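Long-range contacts in dihydrofolate reductase, putative (Aspergillus flavus, PDB 6DRS), which probably catalyses the NADPH-dependent reduction of dihydrofolate to tetrahydrofolate and is held here with NADP and a small-molecule antifolate inhibitor: residues G91-V96 with A129-G134; M62-Y67 with I84-V89. All coordinates share one frame; numbering follows the deposited sequence.

Contact 1: G91-V96 with A129-G134; sequences GVSKRV and AIVSSG. With NAP (NADP nicotinamide-adenine-dinucleotide phosphate), chain H.
V131 meets three residues of helix 91-96, namely V92, S93 and V96. The two branches of V131 divide these partners. CG1 of V131, anti to the backbone N (chi1 179°), reaches toward the start of the helical segment. There it lies 4.1 Å from CG1 of V92, and the two valines cross at a slant. CG2 of V131 turns to the other part of the segment. It rests 3.9 Å from CG2 of V96 and 3.8 Å from CA of S93, so it packs against the helix backbone as well as a side chain.

The hydroxyl of S93 lies alongside the valine. Its OG is 3.7 Å from CB of V131, which is plain van der Waals contact. The polar need of this OG is met within the helix, where it is hydrogen-bonded to the carbonyl O of V89, one turn back.

V96 spans two strand residues on the same side of the strand. Its CG1 sits 3.5 Å from CB of A129, the closest approach of the contact. V96 reaches down to this methyl where the backbones stand farther apart than at S93 and V131. No hydrogen bond joins the segments, and the contact is apolar packing. S133, just past the strand, takes no part in it but lies at the cofactor, with its carbonyl O 3.2 Å from C2A of NADP.

Segment 91-96 runs antiparallel to strand 129-132 (175°), the axes approaching to 8.3 Å. The contact places helix 89-116 on the face of the sheet that carries A129 and V131. I130 and S132 point to the other face, where they touch helix 135-146. Strand 81-85 lies beside strand 128-132 and bonds to it through the backbone.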
loop_
_atom_site.group_PDB
_atom_site.type_symbol
_atom_site.label_atom_id
_atom_site.label_comp_id
_atom_site.label_asym_id
_atom_site.label_seq_id
_atom_site.Cartn_x
_atom_site.Cartn_y
_atom_site.Cartn_z
ATOM N N GLY A 91 -1.631 -20.327 -12.818
ATOM C CA GLY A 91 -1.591 -21.011 -11.531
ATOM C C GLY A 91 -2.092 -20.125 -10.406
ATOM O O GLY A 91 -2.875 -20.566 -9.553
ATOM N N VAL A 92 -1.655 -18.865 -10.418
ATOM C CA VAL A 92 -1.967 -17.912 -9.331
ATOM C C VAL A 92 -3.465 -17.530 -9.380
ATOM O O VAL A 92 -4.152 -17.517 -8.331
ATOM C CB VAL A 92 -1.013 -16.702 -9.397
ATOM C CG1 VAL A 92 -1.365 -15.620 -8.384
ATOM C CG2 VAL A 92 0.432 -17.138 -9.216
ATOM N N SER A 93 -3.978 -17.260 -10.590
ATOM C CA SER A 93 -5.444 -17.110 -10.835
ATOM C C SER A 93 -6.250 -18.149 -10.051
ATOM O O SER A 93 -7.123 -17.767 -9.269
ATOM C CB SER A 93 -5.762 -17.219 -12.290
ATOM O OG SER A 93 -5.294 -16.070 -12.966
ATOM N N LYS A 94 -5.970 -19.449 -10.250
ATOM C CA LYS A 94 -6.795 -20.482 -9.599
ATOM C C LYS A 94 -6.776 -20.296 -8.083
ATOM O O LYS A 94 -7.820 -20.424 -7.410
ATOM C CB LYS A 94 -6.312 -21.902 -9.898
ATOM C CG LYS A 94 -6.332 -22.340 -11.358
ATOM C CD LYS A 94 -6.906 -23.761 -11.527
ATOM C CE LYS A 94 -6.110 -24.687 -12.431
ATOM N NZ LYS A 94 -5.474 -23.962 -13.559
ATOM N N ARG A 95 -5.598 -20.008 -7.535
ATOM C CA ARG A 95 -5.479 -19.927 -6.074
ATOM C C ARG A 95 -6.162 -18.640 -5.568
ATOM O O ARG A 95 -6.788 -18.641 -4.506
ATOM C CB ARG A 95 -4.004 -20.039 -5.659
ATOM C CG ARG A 95 -3.746 -19.857 -4.168
ATOM C CD ARG A 95 -2.279 -20.037 -3.808
ATOM N NE ARG A 95 -1.392 -19.021 -4.357
ATOM C CZ ARG A 95 -1.036 -17.923 -3.707
ATOM N NH1 ARG A 95 -1.550 -17.668 -2.514
ATOM N NH2 ARG A 95 -0.137 -17.110 -4.237
ATOM N N VAL A 96 -6.010 -17.537 -6.304
ATOM C CA VAL A 96 -6.618 -16.245 -5.883
ATOM C C VAL A 96 -8.154 -16.394 -5.934
ATOM O O VAL A 96 -8.849 -16.074 -4.943
ATOM C CB VAL A 96 -6.088 -15.072 -6.733
ATOM C CG1 VAL A 96 -6.979 -13.838 -6.643
ATOM C CG2 VAL A 96 -4.638 -14.726 -6.386
ATOM N N ALA A 129 -10.575 -9.462 -6.455
ATOM C CA ALA A 129 -9.177 -9.801 -6.706
ATOM C C ALA A 129 -9.035 -10.256 -8.151
ATOM O O ALA A 129 -9.830 -11.063 -8.610
ATOM C CB ALA A 129 -8.711 -10.868 -5.761
ATOM N N ILE A 130 -8.031 -9.730 -8.834
ATOM C CA ILE A 130 -7.724 -10.147 -10.185
ATOM C C ILE A 130 -6.201 -10.291 -10.345
ATOM O O ILE A 130 -5.421 -9.659 -9.624
ATOM C CB ILE A 130 -8.313 -9.166 -11.206
ATOM C CG1 ILE A 130 -7.585 -7.826 -11.173
ATOM C CG2 ILE A 130 -9.795 -8.979 -10.945
ATOM C CD1 ILE A 130 -8.337 -6.708 -11.884
ATOM N N VAL A 131 -5.787 -11.092 -11.325
ATOM C CA VAL A 131 -4.372 -11.436 -11.496
ATOM C C VAL A 131 -3.943 -10.982 -12.887
ATOM O O VAL A 131 -4.623 -11.292 -13.810
ATOM C CB VAL A 131 -4.183 -12.957 -11.351
ATOM C CG1 VAL A 131 -2.727 -13.361 -11.554
ATOM C CG2 VAL A 131 -4.741 -13.484 -10.035
ATOM N N SER A 132 -2.841 -10.246 -13.007
ATOM C CA SER A 132 -2.355 -9.716 -14.265
ATOM C C SER A 132 -0.902 -10.144 -14.460
ATOM O O SER A 132 -0.231 -10.532 -13.498
ATOM C CB SER A 132 -2.431 -8.203 -14.284
ATOM O OG SER A 132 -3.691 -7.777 -13.778
ATOM N N SER A 133 -0.425 -9.974 -15.685
ATOM C CA SER A 133 0.870 -10.488 -16.140
ATOM C C SER A 133 1.963 -9.416 -15.985
ATOM O O SER A 133 3.141 -9.645 -16.308
ATOM C CB SER A 133 0.757 -10.926 -17.570
ATOM O OG SER A 133 0.522 -9.796 -18.398
ATOM N N GLY A 134 1.574 -8.243 -15.502
ATOM C CA GLY A 134 2.490 -7.133 -15.385
ATOM C C GLY A 134 1.807 -5.926 -14.767
ATOM O O GLY A 134 0.585 -5.926 -14.549
HETATM P PA NAP H . 7.081 -8.207 -4.721
HETATM O O1A NAP H . 5.964 -8.033 -3.731
HETATM O O2A NAP H . 7.653 -7.191 -5.642
HETATM O O5B NAP H . 6.734 -9.522 -5.610
HETATM C C5B NAP H . 7.678 -10.181 -6.477
HETATM C C4B NAP H . 6.841 -11.090 -7.353
HETATM O O4B NAP H . 5.985 -10.291 -8.171
HETATM C C3B NAP H . 7.645 -11.919 -8.343
HETATM O O3B NAP H . 8.108 -13.133 -7.730
HETATM C C2B NAP H . 6.620 -12.176 -9.433
HETATM O O2B NAP H . 5.649 -13.113 -8.972
HETATM C C1B NAP H . 5.837 -10.877 -9.474
HETATM N N9A NAP H . 6.413 -9.954 -10.436
HETATM C C8A NAP H . 7.342 -9.058 -10.070
HETATM N N7A NAP H . 7.710 -8.322 -11.139
HETATM C C5A NAP H . 7.001 -8.743 -12.208
HETATM C C6A NAP H . 6.926 -8.368 -13.639
HETATM N N6A NAP H . 7.705 -7.363 -14.062
HETATM N N1A NAP H . 6.083 -9.017 -14.471
HETATM C C2A NAP H . 5.315 -10.006 -13.978
HETATM N N3A NAP H . 5.337 -10.400 -12.676
HETATM C C4A NAP H . 6.145 -9.831 -11.745
HETATM O O3 NAP H . 8.270 -8.939 -3.856
HETATM P PN NAP H . 9.553 -8.276 -3.100
HETATM O O1N NAP H . 10.145 -7.177 -3.879
HETATM O O2N NAP H . 10.359 -9.505 -2.741
HETATM O O5D NAP H . 8.892 -7.702 -1.763
HETATM C C5D NAP H . 8.214 -8.549 -0.869
HETATM C C4D NAP H . 8.725 -8.081 0.477
HETATM O O4D NAP H . 8.500 -6.674 0.571
HETATM C C3D NAP H . 8.071 -8.721 1.678
HETATM O O3D NAP H . 9.096 -8.840 2.699
HETATM C C2D NAP H . 7.041 -7.696 2.070
HETATM O O2D NAP H . 6.736 -7.803 3.438
HETATM C C1D NAP H . 7.734 -6.391 1.746
HETATM N N1N NAP H . 6.782 -5.282 1.522
HETATM C C2N NAP H . 6.852 -4.214 2.349
HETATM C C3N NAP H . 5.967 -3.123 2.223
HETATM C C7N NAP H . 6.085 -1.926 3.164
HETATM O O7N NAP H . 5.392 -0.918 2.998
HETATM N N7N NAP H . 6.965 -2.007 4.180
HETATM C C4N NAP H . 4.968 -3.188 1.231
HETATM C C5N NAP H . 4.923 -4.312 0.402
HETATM C C6N NAP H . 5.828 -5.361 0.569
HETATM P P2B NAP H . 5.759 -14.677 -9.336
HETATM O O1X NAP H . 6.986 -15.193 -8.597
HETATM O O2X NAP H . 4.530 -15.253 -8.662
HETATM O O3X NAP H . 5.905 -14.561 -10.822
#

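Contact 2: M62-Y67 with I84-V89; sequences MGRKTY and IVTRDV. With NAP (NADP nicotinamide-adenine-dinucleotide phosphate), chain H; SO4 (sulfate ion), chain C.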
loop_
_atom_site.group_PDB
_atom_site.type_symbol
_atom_site.label_atom_id
_atom_site.label_comp_id
_atom_site.label_asym_id
_atom_site.label_seq_id
_atom_site.Cartn_x
_atom_site.Cartn_y
_atom_site.Cartn_z
ATOM N N MET A 62 -0.219 -5.041 -6.470
ATOM C CA MET A 62 0.819 -5.646 -5.627
ATOM C C MET A 62 1.547 -6.782 -6.370
ATOM O O MET A 62 0.991 -7.447 -7.245
ATOM C CB MET A 62 0.219 -6.177 -4.321
ATOM C CG MET A 62 -0.661 -7.394 -4.511
ATOM S SD MET A 62 -1.759 -7.588 -3.096
ATOM C CE MET A 62 -3.078 -6.477 -3.607
ATOM N N GLY A 63 2.817 -7.013 -6.016
ATOM C CA GLY A 63 3.520 -8.208 -6.496
ATOM C C GLY A 63 2.998 -9.457 -5.793
ATOM O O GLY A 63 2.412 -9.376 -4.702
ATOM N N ARG A 64 3.208 -10.624 -6.407
ATOM C CA ARG A 64 2.660 -11.860 -5.858
ATOM C C ARG A 64 3.204 -12.125 -4.442
ATOM O O ARG A 64 2.480 -12.663 -3.589
ATOM C CB ARG A 64 2.794 -13.011 -6.865
ATOM C CG ARG A 64 2.107 -14.301 -6.427
ATOM C CD ARG A 64 2.938 -15.127 -5.452
ATOM N NE ARG A 64 4.246 -15.311 -6.065
ATOM C CZ ARG A 64 5.311 -15.808 -5.459
ATOM N NH1 ARG A 64 5.257 -16.155 -4.184
ATOM N NH2 ARG A 64 6.431 -15.936 -6.144
ATOM N N LYS A 65 4.452 -11.735 -4.163
ATOM C CA LYS A 65 5.032 -12.026 -2.849
ATOM C C LYS A 65 4.358 -11.166 -1.773
ATOM O O LYS A 65 4.105 -11.639 -0.647
ATOM C CB LYS A 65 6.552 -11.845 -2.869
ATOM C CG LYS A 65 7.315 -13.044 -3.414
ATOM C CD LYS A 65 8.717 -12.680 -3.838
ATOM C CE LYS A 65 9.633 -13.861 -4.069
ATOM N NZ LYS A 65 10.664 -13.502 -5.073
ATOM N N THR A 66 4.033 -9.925 -2.121
ATOM C CA THR A 66 3.318 -9.053 -1.191
ATOM C C THR A 66 1.909 -9.601 -0.967
ATOM O O THR A 66 1.432 -9.662 0.170
ATOM C CB THR A 66 3.293 -7.600 -1.682
ATOM O OG1 THR A 66 4.643 -7.136 -1.747
ATOM C CG2 THR A 66 2.491 -6.706 -0.764
ATOM N N TYR A 67 1.256 -10.049 -2.042
ATOM C CA TYR A 67 -0.022 -10.753 -1.821
ATOM C C TYR A 67 0.159 -11.863 -0.778
ATOM O O TYR A 67 -0.599 -11.946 0.180
ATOM C CB TYR A 67 -0.619 -11.285 -3.122
ATOM C CG TYR A 67 -1.941 -11.982 -2.915
ATOM C CD1 TYR A 67 -3.121 -11.260 -2.761
ATOM C CD2 TYR A 67 -2.023 -13.369 -2.882
ATOM C CE1 TYR A 67 -4.343 -11.896 -2.587
ATOM C CE2 TYR A 67 -3.235 -14.019 -2.680
ATOM C CZ TYR A 67 -4.402 -13.280 -2.555
ATOM O OH TYR A 67 -5.602 -13.914 -2.389
ATOM N N ILE A 84 -3.078 -8.675 -8.369
ATOM C CA ILE A 84 -1.854 -9.441 -8.061
ATOM C C ILE A 84 -1.046 -9.617 -9.347
ATOM O O ILE A 84 -1.546 -10.202 -10.307
ATOM C CB ILE A 84 -2.177 -10.795 -7.392
ATOM C CG1 ILE A 84 -2.907 -10.619 -6.059
ATOM C CG2 ILE A 84 -0.904 -11.623 -7.223
ATOM C CD1 ILE A 84 -4.409 -10.773 -6.113
ATOM N N VAL A 85 0.187 -9.088 -9.355
ATOM C CA VAL A 85 1.066 -9.144 -10.540
ATOM C C VAL A 85 2.027 -10.333 -10.419
ATOM O O VAL A 85 2.746 -10.466 -9.423
ATOM C CB VAL A 85 1.832 -7.826 -10.771
ATOM C CG1 VAL A 85 2.856 -7.944 -11.893
ATOM C CG2 VAL A 85 0.870 -6.684 -11.051
ATOM N N THR A 86 2.019 -11.174 -11.461
ATOM C CA THR A 86 2.706 -12.462 -11.437
ATOM C C THR A 86 3.155 -12.847 -12.848
ATOM O O THR A 86 2.671 -12.315 -13.863
ATOM C CB THR A 86 1.845 -13.565 -10.803
ATOM O OG1 THR A 86 2.683 -14.717 -10.713
ATOM C CG2 THR A 86 0.635 -13.916 -11.644
ATOM N N ARG A 87 4.104 -13.775 -12.897
ATOM C CA ARG A 87 4.522 -14.348 -14.178
ATOM C C ARG A 87 3.848 -15.713 -14.381
ATOM O O ARG A 87 4.058 -16.350 -15.398
ATOM C CB ARG A 87 6.046 -14.462 -14.239
ATOM C CG ARG A 87 6.729 -13.121 -14.431
ATOM C CD ARG A 87 8.205 -13.239 -14.745
ATOM N NE ARG A 87 8.790 -11.908 -14.870
ATOM C CZ ARG A 87 9.304 -11.216 -13.859
ATOM N NH1 ARG A 87 9.393 -11.758 -12.650
ATOM N NH2 ARG A 87 9.707 -9.975 -14.066
ATOM N N ASP A 88 3.047 -16.162 -13.420
ATOM C CA ASP A 88 2.288 -17.382 -13.604
ATOM C C ASP A 88 0.788 -17.096 -13.381
ATOM O O ASP A 88 0.179 -17.527 -12.363
ATOM C CB ASP A 88 2.856 -18.524 -12.755
ATOM C CG ASP A 88 1.908 -19.714 -12.696
ATOM O OD1 ASP A 88 1.255 -19.990 -13.724
ATOM O OD2 ASP A 88 1.800 -20.340 -11.626
ATOM N N VAL A 89 0.184 -16.393 -14.356
ATOM C CA VAL A 89 -1.218 -15.936 -14.234
ATOM C C VAL A 89 -2.121 -17.145 -13.999
ATOM O O VAL A 89 -2.997 -17.120 -13.118
ATOM C CB VAL A 89 -1.687 -15.097 -15.440
ATOM C CG1 VAL A 89 -3.193 -14.837 -15.385
ATOM C CG2 VAL A 89 -0.937 -13.779 -15.516
HETATM P PA NAP H . 7.081 -8.207 -4.721
HETATM O O1A NAP H . 5.964 -8.033 -3.731
HETATM O O2A NAP H . 7.653 -7.191 -5.642
HETATM O O5B NAP H . 6.734 -9.522 -5.610
HETATM C C5B NAP H . 7.678 -10.181 -6.477
HETATM C C4B NAP H . 6.841 -11.090 -7.353
HETATM O O4B NAP H . 5.985 -10.291 -8.171
HETATM C C3B NAP H . 7.645 -11.919 -8.343
HETATM O O3B NAP H . 8.108 -13.133 -7.730
HETATM C C2B NAP H . 6.620 -12.176 -9.433
HETATM O O2B NAP H . 5.649 -13.113 -8.972
HETATM C C1B NAP H . 5.837 -10.877 -9.474
HETATM N N9A NAP H . 6.413 -9.954 -10.436
HETATM C C8A NAP H . 7.342 -9.058 -10.070
HETATM N N7A NAP H . 7.710 -8.322 -11.139
HETATM C C5A NAP H . 7.001 -8.743 -12.208
HETATM C C6A NAP H . 6.926 -8.368 -13.639
HETATM N N6A NAP H . 7.705 -7.363 -14.062
HETATM N N1A NAP H . 6.083 -9.017 -14.471
HETATM C C2A NAP H . 5.315 -10.006 -13.978
HETATM N N3A NAP H . 5.337 -10.400 -12.676
HETATM C C4A NAP H . 6.145 -9.831 -11.745
HETATM O O3 NAP H . 8.270 -8.939 -3.856
HETATM P PN NAP H . 9.553 -8.276 -3.100
HETATM O O1N NAP H . 10.145 -7.177 -3.879
HETATM O O2N NAP H . 10.359 -9.505 -2.741
HETATM O O5D NAP H . 8.892 -7.702 -1.763
HETATM C C5D NAP H . 8.214 -8.549 -0.869
HETATM C C4D NAP H . 8.725 -8.081 0.477
HETATM O O4D NAP H . 8.500 -6.674 0.571
HETATM C C3D NAP H . 8.071 -8.721 1.678
HETATM O O3D NAP H . 9.096 -8.840 2.699
HETATM C C2D NAP H . 7.041 -7.696 2.070
HETATM O O2D NAP H . 6.736 -7.803 3.438
HETATM C C1D NAP H . 7.734 -6.391 1.746
HETATM N N1N NAP H . 6.782 -5.282 1.522
HETATM C C2N NAP H . 6.852 -4.214 2.349
HETATM C C3N NAP H . 5.967 -3.123 2.223
HETATM C C7N NAP H . 6.085 -1.926 3.164
HETATM O O7N NAP H . 5.392 -0.918 2.998
HETATM N N7N NAP H . 6.965 -2.007 4.180
HETATM C C4N NAP H . 4.968 -3.188 1.231
HETATM C C5N NAP H . 4.923 -4.312 0.402
HETATM C C6N NAP H . 5.828 -5.361 0.569
HETATM P P2B NAP H . 5.759 -14.677 -9.336
HETATM O O1X NAP H . 6.986 -15.193 -8.597
HETATM O O2X NAP H . 4.530 -15.253 -8.662
HETATM O O3X NAP H . 5.905 -14.561 -10.822
HETATM S S SO4 C . 8.556 -17.607 -3.642
HETATM O O1 SO4 C . 9.530 -17.503 -2.533
HETATM O O2 SO4 C . 7.571 -16.528 -3.396
HETATM O O3 SO4 C . 9.252 -17.447 -4.953
HETATM O O4 SO4 C . 7.888 -18.937 -3.600
#
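M62 and G63 pair in parallel with I84 and V85, and V85 N gives a nearly straight 2.8 Å hydrogen bond to M62 O. R64 N, at the start of the helix, adds a weak bond to V85 O.

I84 meets the first turn of helix 64-69 with both its branches. Its CG1 lies 3.4 Å from CD1 of Y67, at a slant to the ring, and its CG2 packs on CA and CB of R64. The Y67 ring has SD of M62 at its edge, and its OH is hydrogen-bonded to E99.

R64 reaches the 2'-phosphate of NADP with its guanidinium. CG is anti to the backbone N (chi1 -174°), and bends at chi2 and chi3 fold the group back to the phosphate. NE bonds to O2X at 2.6 Å and NH2 to O1X at 2.6 Å, so two phosphate oxygens are held at one edge. A sulfate ion, probably from the crystallisation liquor, sits at the edge by NH1, which also pairs with D68. From the other segment, T86 OG1 donates to NADP O2X at 2.8 Å. The backbone N of R87 donates to NADP O3X at 2.9 Å. The bonds of R64, T86 and R87 to the 2'-phosphate are consistent with selection of NADP(H) over NAD(H). The R87 guanidinium lies over the adenine. T66 OG1 bonds to O1A of the pyrophosphate.

T86 OG1 also accepts from D88 N, forming an ST turn before helix 89-116. The contact closes the beta-alpha-beta unit of strand 57-63, helix 64-69 and strand 81-85. Helix 89-116 touches R64, Y67 and T86, and strand 128-132 borders strand 81-85.

The two contacts are neighbours, with centres about 7 Å apart, on the same side of the chain's centre. They come in series along the chain: contact 2 closes before contact 1 opens, and helix 89-116 directly follows strand 81-85. Both reach the same sheet, where strands 57-63, 81-85 and 128-132 lie side by side in parallel. Probable backbone hydrogen bonds between I84 and both I130 and S132 join them, and V131 packs on T86. Both border the adenosine end of NADP. Of the two, contact 2 makes the hydrogen bonds to the 2'-phosphate, and contact 1 brings S133 close to the adenine.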